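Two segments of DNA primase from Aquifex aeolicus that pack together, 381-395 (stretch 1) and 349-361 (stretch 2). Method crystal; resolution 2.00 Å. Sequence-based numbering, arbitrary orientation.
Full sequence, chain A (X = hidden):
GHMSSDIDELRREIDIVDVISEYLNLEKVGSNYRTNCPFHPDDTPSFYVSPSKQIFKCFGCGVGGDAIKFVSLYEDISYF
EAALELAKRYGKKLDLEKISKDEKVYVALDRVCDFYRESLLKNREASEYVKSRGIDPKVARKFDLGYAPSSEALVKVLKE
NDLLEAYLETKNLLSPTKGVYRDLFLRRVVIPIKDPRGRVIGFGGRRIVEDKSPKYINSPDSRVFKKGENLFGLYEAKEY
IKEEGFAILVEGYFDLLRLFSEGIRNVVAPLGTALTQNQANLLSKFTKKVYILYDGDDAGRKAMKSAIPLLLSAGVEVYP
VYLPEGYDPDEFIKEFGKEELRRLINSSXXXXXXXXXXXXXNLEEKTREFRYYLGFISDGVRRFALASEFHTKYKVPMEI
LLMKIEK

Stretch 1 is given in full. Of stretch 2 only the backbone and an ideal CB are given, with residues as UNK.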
ATOM      1  N   VAL A 381      -5.898   1.509 -33.604  1.00 25.94           N
ATOM      2  CA  VAL A 381      -7.093   2.257 -33.989  1.00 26.35           C
ATOM      3  C   VAL A 381      -7.119   3.618 -33.271  1.00 26.86           C
ATOM      4  O   VAL A 381      -7.235   4.666 -33.913  1.00 25.09           O
ATOM      5  CB  VAL A 381      -8.387   1.440 -33.736  1.00 25.99           C
ATOM      6  CG1 VAL A 381      -9.625   2.290 -33.982  1.00 25.52           C
ATOM      7  CG2 VAL A 381      -8.413   0.203 -34.642  1.00 26.24           C
ATOM      8  N   ARG A 382      -6.958   3.576 -31.948  1.00 27.42           N
ATOM      9  CA  ARG A 382      -6.844   4.777 -31.128  1.00 28.86           C
ATOM     10  C   ARG A 382      -5.629   5.602 -31.546  1.00 28.66           C
ATOM     11  O   ARG A 382      -5.738   6.827 -31.746  1.00 28.29           O
ATOM     12  CB  ARG A 382      -6.737   4.401 -29.648  1.00 28.99           C
ATOM     13  CG  ARG A 382      -6.616   5.602 -28.690  1.00 33.37           C
ATOM     14  CD  ARG A 382      -7.870   6.490 -28.627  1.00 37.68           C
ATOM     15  NE  ARG A 382      -7.795   7.515 -27.582  1.00 41.39           N
ATOM     16  CZ  ARG A 382      -8.298   8.740 -27.700  1.00 43.45           C
ATOM     17  NH1 ARG A 382      -8.895   9.115 -28.834  1.00 44.61           N
ATOM     18  NH2 ARG A 382      -8.191   9.601 -26.697  1.00 43.14           N
ATOM     19  N   ARG A 383      -4.485   4.930 -31.705  1.00 28.44           N
ATOM     20  CA  ARG A 383      -3.281   5.610 -32.162  1.00 28.90           C
ATOM     21  C   ARG A 383      -3.588   6.478 -33.383  1.00 28.98           C
ATOM     22  O   ARG A 383      -3.311   7.675 -33.368  1.00 28.20           O
ATOM     23  CB  ARG A 383      -2.160   4.623 -32.459  1.00 29.17           C
ATOM     24  CG  ARG A 383      -0.794   5.287 -32.681  1.00 32.10           C
ATOM     25  CD  ARG A 383       0.348   4.322 -32.912  0.50 33.66           C
ATOM     26  NE  ARG A 383       1.642   4.981 -32.715  0.50 40.12           N
ATOM     27  CZ  ARG A 383       2.645   4.978 -33.601  0.50 41.68           C
ATOM     28  NH1 ARG A 383       2.514   4.341 -34.761  0.50 42.57           N
ATOM     29  NH2 ARG A 383       3.778   5.607 -33.324  0.50 40.53           N
ATOM     30  N   PHE A 384      -4.206   5.872 -34.409  1.00 28.88           N
ATOM     31  CA  PHE A 384      -4.473   6.540 -35.679  1.00 28.84           C
ATOM     32  C   PHE A 384      -5.394   7.758 -35.562  1.00 28.66           C
ATOM     33  O   PHE A 384      -5.187   8.780 -36.234  1.00 28.13           O
ATOM     34  CB  PHE A 384      -5.054   5.551 -36.704  1.00 29.52           C
ATOM     35  CG  PHE A 384      -5.419   6.187 -38.008  1.00 30.89           C
ATOM     36  CD1 PHE A 384      -4.471   6.324 -39.017  1.00 34.17           C
ATOM     37  CD2 PHE A 384      -6.704   6.676 -38.218  1.00 34.19           C
ATOM     38  CE1 PHE A 384      -4.806   6.925 -40.237  1.00 35.60           C
ATOM     39  CE2 PHE A 384      -7.057   7.277 -39.426  1.00 36.06           C
ATOM     40  CZ  PHE A 384      -6.095   7.400 -40.443  1.00 36.72           C
ATOM     41  N   ALA A 385      -6.445   7.609 -34.760  1.00 28.36           N
ATOM     42  CA  ALA A 385      -7.417   8.674 -34.527  1.00 28.67           C
ATOM     43  C   ALA A 385      -6.745   9.864 -33.876  1.00 28.45           C
ATOM     44  O   ALA A 385      -7.040  11.014 -34.207  1.00 27.59           O
ATOM     45  CB  ALA A 385      -8.534   8.175 -33.647  1.00 28.88           C
ATOM     46  N   LEU A 386      -5.826   9.577 -32.955  1.00 27.95           N
ATOM     47  CA  LEU A 386      -5.080  10.640 -32.296  1.00 27.94           C
ATOM     48  C   LEU A 386      -4.154  11.321 -33.299  1.00 27.62           C
ATOM     49  O   LEU A 386      -4.108  12.548 -33.361  1.00 27.78           O
ATOM     50  CB  LEU A 386      -4.319  10.112 -31.064  1.00 28.02           C
ATOM     51  CG  LEU A 386      -5.219   9.728 -29.875  1.00 27.71           C
ATOM     52  CD1 LEU A 386      -4.461   8.896 -28.808  1.00 24.28           C
ATOM     53  CD2 LEU A 386      -5.903  10.942 -29.234  1.00 27.55           C
ATOM     54  N   ALA A 387      -3.457  10.528 -34.114  1.00 27.30           N
ATOM     55  CA  ALA A 387      -2.590  11.089 -35.137  1.00 27.75           C
ATOM     56  C   ALA A 387      -3.407  11.928 -36.114  1.00 28.70           C
ATOM     57  O   ALA A 387      -3.013  13.033 -36.454  1.00 27.63           O
ATOM     58  CB  ALA A 387      -1.818   9.996 -35.873  1.00 27.36           C
ATOM     59  N   SER A 388      -4.563  11.410 -36.535  1.00 29.96           N
ATOM     60  CA  SER A 388      -5.414  12.113 -37.491  1.00 31.83           C
ATOM     61  C   SER A 388      -5.839  13.481 -36.977  1.00 31.80           C
ATOM     62  O   SER A 388      -5.794  14.455 -37.716  1.00 32.15           O
ATOM     63  CB  SER A 388      -6.647  11.279 -37.852  1.00 31.84           C
ATOM     64  OG  SER A 388      -6.253  10.063 -38.433  1.00 34.17           O
ATOM     65  N   GLU A 389      -6.243  13.539 -35.712  1.00 32.28           N
ATOM     66  CA  GLU A 389      -6.723  14.775 -35.097  1.00 32.59           C
ATOM     67  C   GLU A 389      -5.629  15.846 -35.083  1.00 32.56           C
ATOM     68  O   GLU A 389      -5.879  17.009 -35.436  1.00 32.03           O
ATOM     69  CB  GLU A 389      -7.213  14.494 -33.668  1.00 33.65           C
ATOM     70  CG  GLU A 389      -8.315  15.415 -33.163  1.00 36.51           C
ATOM     71  CD  GLU A 389      -8.612  15.241 -31.668  1.00 41.38           C
ATOM     72  OE1 GLU A 389      -8.508  14.105 -31.148  1.00 41.83           O
ATOM     73  OE2 GLU A 389      -8.964  16.247 -31.005  1.00 43.96           O
ATOM     74  N   PHE A 390      -4.416  15.444 -34.680  1.00 31.79           N
ATOM     75  CA  PHE A 390      -3.266  16.340 -34.629  1.00 31.31           C
ATOM     76  C   PHE A 390      -2.872  16.818 -36.043  1.00 32.03           C
ATOM     77  O   PHE A 390      -2.588  18.002 -36.242  1.00 31.09           O
ATOM     78  CB  PHE A 390      -2.082  15.636 -33.978  1.00 30.54           C
ATOM     79  CG  PHE A 390      -1.055  16.567 -33.396  1.00 29.22           C
ATOM     80  CD1 PHE A 390      -1.063  16.860 -32.041  1.00 27.90           C
ATOM     81  CD2 PHE A 390      -0.049  17.108 -34.192  1.00 28.72           C
ATOM     82  CE1 PHE A 390      -0.094  17.706 -31.478  1.00 29.53           C
ATOM     83  CE2 PHE A 390       0.929  17.952 -33.644  1.00 29.50           C
ATOM     84  CZ  PHE A 390       0.903  18.256 -32.280  1.00 28.59           C
ATOM     85  N   HIS A 391      -2.845  15.886 -36.998  1.00 32.67           N
ATOM     86  CA  HIS A 391      -2.555  16.190 -38.397  1.00 33.98           C
ATOM     87  C   HIS A 391      -3.559  17.216 -38.954  1.00 35.03           C
ATOM     88  O   HIS A 391      -3.167  18.240 -39.542  1.00 34.56           O
ATOM     89  CB  HIS A 391      -2.598  14.892 -39.207  1.00 34.36           C
ATOM     90  CG  HIS A 391      -2.611  15.090 -40.693  1.00 35.86           C
ATOM     91  ND1 HIS A 391      -1.476  15.405 -41.413  1.00 37.75           N
ATOM     92  CD2 HIS A 391      -3.614  14.989 -41.596  1.00 36.04           C
ATOM     93  CE1 HIS A 391      -1.787  15.509 -42.693  1.00 38.00           C
ATOM     94  NE2 HIS A 391      -3.075  15.258 -42.831  1.00 37.80           N
ATOM     95  N   THR A 392      -4.846  16.933 -38.754  1.00 35.96           N
ATOM     96  CA  THR A 392      -5.933  17.800 -39.193  1.00 37.38           C
ATOM     97  C   THR A 392      -5.742  19.194 -38.638  1.00 37.72           C
ATOM     98  O   THR A 392      -5.711  20.175 -39.372  1.00 37.81           O
ATOM     99  CB  THR A 392      -7.306  17.229 -38.752  1.00 37.55           C
ATOM    100  OG1 THR A 392      -7.563  16.004 -39.448  1.00 38.35           O
ATOM    101  CG2 THR A 392      -8.433  18.209 -39.091  1.00 38.58           C
ATOM    102  N   LYS A 393      -5.612  19.250 -37.317  1.00 38.43           N
ATOM    103  CA  LYS A 393      -5.419  20.498 -36.625  1.00 38.83           C
ATOM    104  C   LYS A 393      -4.088  21.228 -37.002  1.00 38.86           C
ATOM    105  O   LYS A 393      -4.160  22.374 -37.432  1.00 38.16           O
ATOM    106  CB  LYS A 393      -5.485  20.301 -35.099  1.00 38.95           C
ATOM    107  CG  LYS A 393      -5.354  21.593 -34.299  1.00 40.83           C
ATOM    108  CD  LYS A 393      -5.779  21.448 -32.845  1.00 43.18           C
ATOM    109  CE  LYS A 393      -5.991  22.809 -32.193  1.00 46.10           C
ATOM    110  NZ  LYS A 393      -6.226  22.688 -30.727  1.00 47.58           N
ATOM    111  N   TYR A 394      -2.893  20.614 -36.854  1.00 32.39           N
ATOM    112  CA  TYR A 394      -1.649  21.404 -37.042  1.00 32.92           C
ATOM    113  C   TYR A 394      -0.891  21.188 -38.363  1.00 32.71           C
ATOM    114  O   TYR A 394       0.174  21.764 -38.568  1.00 32.63           O
ATOM    115  CB  TYR A 394      -0.710  21.191 -35.849  1.00 32.48           C
ATOM    116  CG  TYR A 394      -1.376  21.580 -34.545  1.00 32.57           C
ATOM    117  CD1 TYR A 394      -1.495  22.917 -34.179  1.00 32.36           C
ATOM    118  CD2 TYR A 394      -1.907  20.610 -33.694  1.00 32.55           C
ATOM    119  CE1 TYR A 394      -2.105  23.280 -33.001  1.00 33.54           C
ATOM    120  CE2 TYR A 394      -2.514  20.959 -32.509  1.00 30.96           C
ATOM    121  CZ  TYR A 394      -2.611  22.302 -32.170  1.00 33.11           C
ATOM    122  OH  TYR A 394      -3.207  22.671 -30.998  1.00 32.89           O
ATOM    123  N   LYS A 395      -1.469  20.361 -39.239  1.00 33.48           N
ATOM    124  CA  LYS A 395      -0.940  20.089 -40.584  1.00 34.37           C
ATOM    125  C   LYS A 395       0.389  19.329 -40.607  1.00 34.70           C
ATOM    126  O   LYS A 395       1.060  19.249 -41.646  1.00 34.79           O
ATOM    127  CB  LYS A 395      -0.842  21.394 -41.390  1.00 34.70           C
ATOM    128  CG  LYS A 395      -2.192  21.933 -41.856  1.00 36.70           C
ATOM    129  CD  LYS A 395      -2.019  23.046 -42.880  1.00 40.53           C
ATOM    130  CE  LYS A 395      -2.906  24.230 -42.548  1.00 42.43           C
ATOM    131  NZ  LYS A 395      -2.277  25.531 -42.916  1.00 45.62           N
ATOM    132  N   UNK A 349      -7.055  17.552 -17.786  1.00 24.73           N
ATOM    133  CA  UNK A 349      -7.338  16.914 -19.073  1.00 26.00           C
ATOM    134  C   UNK A 349      -6.500  15.665 -19.365  1.00 26.36           C
ATOM    135  O   UNK A 349      -5.382  15.504 -18.844  1.00 25.85           O
ATOM    136  CB  UNK A 349      -7.118  17.931 -20.194  1.00 26.00           C
ATOM    137  N   UNK A 350      -7.057  14.775 -20.180  1.00 37.46           N
ATOM    138  CA  UNK A 350      -6.340  13.598 -20.676  1.00 38.28           C
ATOM    139  C   UNK A 350      -5.085  14.000 -21.465  1.00 36.59           C
ATOM    140  O   UNK A 350      -5.069  15.035 -22.113  1.00 37.76           O
ATOM    141  CB  UNK A 350      -7.263  12.751 -21.554  1.00 38.28           C
ATOM    142  N   UNK A 351      -4.033  13.193 -21.357  1.00 22.94           N
ATOM    143  CA  UNK A 351      -2.733  13.488 -21.969  1.00 21.97           C
ATOM    144  C   UNK A 351      -2.827  14.004 -23.441  1.00 21.40           C
ATOM    145  O   UNK A 351      -2.378  15.102 -23.759  1.00 20.74           O
ATOM    146  CB  UNK A 351      -1.872  12.224 -21.928  1.00 21.97           C
ATOM    147  N   UNK A 352      -3.388  13.197 -24.328  1.00 21.91           N
ATOM    148  CA  UNK A 352      -3.330  13.508 -25.765  1.00 22.89           C
ATOM    149  C   UNK A 352      -4.279  14.645 -26.132  1.00 23.91           C
ATOM    150  O   UNK A 352      -3.966  15.479 -26.983  1.00 24.22           O
ATOM    151  CB  UNK A 352      -3.669  12.266 -26.591  1.00 22.89           C
ATOM    152  N   UNK A 353      -5.420  14.684 -25.452  1.00 24.72           N
ATOM    153  CA  UNK A 353      -6.378  15.747 -25.642  1.00 26.08           C
ATOM    154  C   UNK A 353      -5.750  17.065 -25.211  1.00 25.65           C
ATOM    155  O   UNK A 353      -5.870  18.071 -25.913  1.00 25.61           O
ATOM    156  CB  UNK A 353      -7.666  15.469 -24.864  1.00 26.08           C
ATOM    157  N   UNK A 354      -4.997  17.039 -24.108  1.00 24.51           N
ATOM    158  CA  UNK A 354      -4.255  18.217 -23.651  1.00 24.64           C
ATOM    159  C   UNK A 354      -3.090  18.635 -24.588  1.00 24.49           C
ATOM    160  O   UNK A 354      -2.899  19.827 -24.853  1.00 25.23           O
ATOM    161  CB  UNK A 354      -3.703  17.942 -22.251  1.00 24.64           C
ATOM    162  N   UNK A 355      -2.318  17.674 -25.091  1.00 24.40           N
ATOM    163  CA  UNK A 355      -1.327  17.988 -26.134  1.00 25.09           C
ATOM    164  C   UNK A 355      -1.972  18.635 -27.361  1.00 25.22           C
ATOM    165  O   UNK A 355      -1.513  19.663 -27.830  1.00 25.18           O
ATOM    166  CB  UNK A 355      -0.585  16.718 -26.554  1.00 25.09           C
ATOM    167  N   UNK A 356      -3.038  18.030 -27.862  1.00 26.32           N
ATOM    168  CA  UNK A 356      -3.767  18.581 -29.008  1.00 28.34           C
ATOM    169  C   UNK A 356      -4.251  20.005 -28.720  1.00 29.29           C
ATOM    170  O   UNK A 356      -4.146  20.876 -29.580  1.00 30.43           O
ATOM    171  CB  UNK A 356      -4.955  17.684 -29.363  1.00 28.34           C
ATOM    172  N   UNK A 357      -4.752  20.238 -27.512  1.00 30.49           N
ATOM    173  CA  UNK A 357      -5.245  21.558 -27.107  1.00 31.74           C
ATOM    174  C   UNK A 357      -4.139  22.624 -27.019  1.00 31.82           C
ATOM    175  O   UNK A 357      -4.361  23.799 -27.391  1.00 32.07           O
ATOM    176  CB  UNK A 357      -5.947  21.444 -25.752  1.00 31.74           C
ATOM    177  N   UNK A 358      -2.957  22.217 -26.541  1.00 31.15           N
ATOM    178  CA  UNK A 358      -1.874  23.159 -26.242  1.00 30.80           C
ATOM    179  C   UNK A 358      -0.684  23.180 -27.226  1.00 31.23           C
ATOM    180  O   UNK A 358       0.233  23.984 -27.070  1.00 29.73           O
ATOM    181  CB  UNK A 358      -1.337  22.842 -24.845  1.00 30.80           C
ATOM    182  N   UNK A 359      -0.687  22.301 -28.224  1.00 31.81           N
ATOM    183  CA  UNK A 359       0.439  22.233 -29.152  1.00 33.78           C
ATOM    184  C   UNK A 359       0.719  23.614 -29.748  1.00 35.40           C
ATOM    185  O   UNK A 359       1.872  23.953 -30.006  1.00 35.26           O
ATOM    186  CB  UNK A 359       0.160  21.218 -30.263  1.00 33.78           C
ATOM    187  N   UNK A 360      -0.350  24.398 -29.918  1.00 38.17           N
ATOM    188  CA  UNK A 360      -0.300  25.828 -30.257  1.00 41.44           C
ATOM    189  C   UNK A 360       0.803  26.651 -29.557  1.00 42.18           C
ATOM    190  O   UNK A 360       1.259  27.666 -30.092  1.00 42.28           O
ATOM    191  CB  UNK A 360      -1.656  26.453 -29.923  1.00 41.44           C
ATOM    192  N   UNK A 361       1.180  26.247 -28.343  1.00 43.10           N
ATOM    193  CA  UNK A 361       2.200  26.963 -27.561  1.00 43.70           C
ATOM    194  C   UNK A 361       3.565  26.929 -28.241  1.00 43.61           C
ATOM    195  O   UNK A 361       4.272  27.946 -28.294  1.00 44.23           O
ATOM    196  CB  UNK A 361       2.310  26.361 -26.158  1.00 43.70           C
TER

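Stretch 1 is helical through Tyr394. The helix of stretch 2 runs almost parallel to it, with axes 9° apart.

Position 349 has nothing of stretch 1 near it. Many residues would fit; it is Gly349.

Position 350 is extended, right before a helix. A side chain that accepts from free amides suits it: Asp, Ser, Thr, Asn or Glu. Arg382 lies on this side, which favors an acid. It is Glu350. Its carboxylate caps the helix: Glu350 OE2 accepts from the backbone N of 352 at 3.1 Å, and Glu350 OE1 from the backbone N of 353 at 3.0 Å. Arg382 NH2 is 4.1 Å from Glu350 OE1, too far for a salt bridge.

Position 351 is out of reach. Many residues would fit; it is Leu351.

Position 352 points toward stretch 1. Its ideal CB is 3.7 Å from Leu386 CD2, so an apolar side chain is expected, aliphatic or aromatic. It is Phe352. Leu386 CD1 sits over one ring face, 4.0 Å from the centroid of the Phe352 ring.

Positions 353 and 354 have no contact with stretch 1; polar residues are acceptable. They are Glu353 and Thr354. Thr354 OG1 donates to Glu350 O at 2.8 Å.

Position 355 points sideways, with its ideal CB 5.0 Å from Phe390 CE1. Several apolar residues would do. Leu355 makes only a small contact.

Position 356 also points sideways, but Leu386, Glu389, Phe390 and Lys393 surround a hollow there. A Leu, Ile or Met could reach in. It is Ile356, a knob in that hole. Its CG1 lies 3.9 Å from Phe390 CD1, at the ring edge, and its CD1 is 3.5 Å from Glu389 OE1. Its backbone O accepts two bonds, from Tyr394 OH at a very short 2.5 Å and from Lys393 NZ at 3.0 Å.

Position 357 points away, and the nearby Lys393 ammonium group offers no reason for a second positive charge. Many polar residues would fit; it is Lys357.

Position 358 also points away. Stretch 1 sets no demand here, and many residues, polar ones included, would fit. It is Thr358, whose OG1 donates to Thr354 O at 2.7 Å.

Position 359 points toward two rings. The ideal CB is already 3.5 Å from Tyr394 CE2 and 3.7 Å from Phe390 CZ, so a small residue suits best. It is Ala359, with CB over one face of Tyr394.

Position 360 points sideways, its ideal CB 4.2 Å from Tyr394 OH. A long side chain could turn back to run beside Tyr394; Arg, Lys, Gln or Met would serve. It is Arg360, whose guanidinium has Tyr394 CE1 over one face; Arg360 NE is 3.5 Å from Tyr394 CE1.

Position 361 is out of reach. Many residues would fit; it is Glu361.

Stretch 2 349-361: GELFETLIKTARE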
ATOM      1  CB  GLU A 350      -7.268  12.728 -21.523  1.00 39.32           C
ATOM      2  CG  GLU A 350      -6.679  11.379 -21.928  1.00 43.36           C
ATOM      3  CD  GLU A 350      -5.970  11.439 -23.271  1.00 46.16           C
ATOM      4  OE1 GLU A 350      -6.399  12.233 -24.128  1.00 47.22           O
ATOM      5  OE2 GLU A 350      -4.978  10.711 -23.463  1.00 47.38           O
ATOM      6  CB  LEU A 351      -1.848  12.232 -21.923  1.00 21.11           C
ATOM      7  CG  LEU A 351      -0.450  12.364 -22.537  1.00 23.11           C
ATOM      8  CD1 LEU A 351       0.385  13.306 -21.671  1.00 20.60           C
ATOM      9  CD2 LEU A 351       0.219  10.985 -22.665  1.00 16.91           C
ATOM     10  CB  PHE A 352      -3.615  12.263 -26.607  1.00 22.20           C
ATOM     11  CG  PHE A 352      -2.508  11.245 -26.552  1.00 21.63           C
ATOM     12  CD1 PHE A 352      -1.308  11.478 -27.204  1.00 19.90           C
ATOM     13  CD2 PHE A 352      -2.659  10.061 -25.809  1.00 21.53           C
ATOM     14  CE1 PHE A 352      -0.249  10.528 -27.133  1.00 21.70           C
ATOM     15  CE2 PHE A 352      -1.611   9.098 -25.745  1.00 20.60           C
ATOM     16  CZ  PHE A 352      -0.415   9.340 -26.404  1.00 20.80           C
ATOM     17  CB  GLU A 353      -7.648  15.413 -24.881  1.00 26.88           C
ATOM     18  CG  GLU A 353      -8.598  16.558 -24.598  1.00 31.77           C
ATOM     19  CD  GLU A 353      -9.813  16.062 -23.827  1.00 37.97           C
ATOM     20  OE1 GLU A 353     -10.189  14.875 -24.030  1.00 41.14           O
ATOM     21  OE2 GLU A 353     -10.358  16.824 -22.986  1.00 40.83           O
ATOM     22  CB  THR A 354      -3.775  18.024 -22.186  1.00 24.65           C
ATOM     23  OG1 THR A 354      -4.899  17.694 -21.367  1.00 24.07           O
ATOM     24  CG2 THR A 354      -3.284  19.342 -21.585  1.00 25.27           C
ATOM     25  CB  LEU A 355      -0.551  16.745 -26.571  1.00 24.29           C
ATOM     26  CG  LEU A 355       0.561  16.400 -25.581  1.00 25.67           C
ATOM     27  CD1 LEU A 355       0.977  14.952 -25.771  1.00 24.34           C
ATOM     28  CD2 LEU A 355       1.771  17.338 -25.743  1.00 27.52           C
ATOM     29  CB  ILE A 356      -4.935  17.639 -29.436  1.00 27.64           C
ATOM     30  CG1 ILE A 356      -4.367  16.360 -30.059  1.00 29.19           C
ATOM     31  CG2 ILE A 356      -5.880  18.331 -30.412  1.00 29.91           C
ATOM     32  CD1 ILE A 356      -5.331  15.158 -30.097  1.00 29.20           C
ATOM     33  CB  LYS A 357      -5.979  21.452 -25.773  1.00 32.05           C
ATOM     34  CG  LYS A 357      -6.894  22.637 -25.445  1.00 35.35           C
ATOM     35  CD  LYS A 357      -7.371  22.597 -23.984  1.00 38.92           C
ATOM     36  CE  LYS A 357      -7.674  23.999 -23.458  1.00 42.39           C
ATOM     37  NZ  LYS A 357      -9.146  24.261 -23.232  1.00 44.47           N
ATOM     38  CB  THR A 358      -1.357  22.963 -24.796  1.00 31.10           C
ATOM     39  OG1 THR A 358      -0.935  21.604 -24.606  1.00 31.15           O
ATOM     40  CG2 THR A 358      -2.482  23.144 -23.783  1.00 30.22           C
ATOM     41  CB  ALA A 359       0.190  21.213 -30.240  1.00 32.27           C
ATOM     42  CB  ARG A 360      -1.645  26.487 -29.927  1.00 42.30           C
ATOM     43  CG  ARG A 360      -2.714  26.320 -30.995  1.00 46.34           C
ATOM     44  CD  ARG A 360      -2.299  26.880 -32.351  1.00 50.93           C
ATOM     45  NE  ARG A 360      -3.302  26.579 -33.377  1.00 53.97           N
ATOM     46  CZ  ARG A 360      -3.111  26.734 -34.687  1.00 55.95           C
ATOM     47  NH1 ARG A 360      -1.951  27.197 -35.135  1.00 57.64           N
ATOM     48  NH2 ARG A 360      -4.081  26.432 -35.548  1.00 56.68           N
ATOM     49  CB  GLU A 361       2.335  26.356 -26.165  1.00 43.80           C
ATOM     50  CG  GLU A 361       1.587  27.092 -25.075  1.00 45.60           C
ATOM     51  CD  GLU A 361       1.097  26.162 -23.981  1.00 48.58           C
ATOM     52  OE1 GLU A 361       1.903  25.329 -23.490  1.00 49.85           O
ATOM     53  OE2 GLU A 361      -0.094  26.266 -23.605  1.00 48.64           O
TER
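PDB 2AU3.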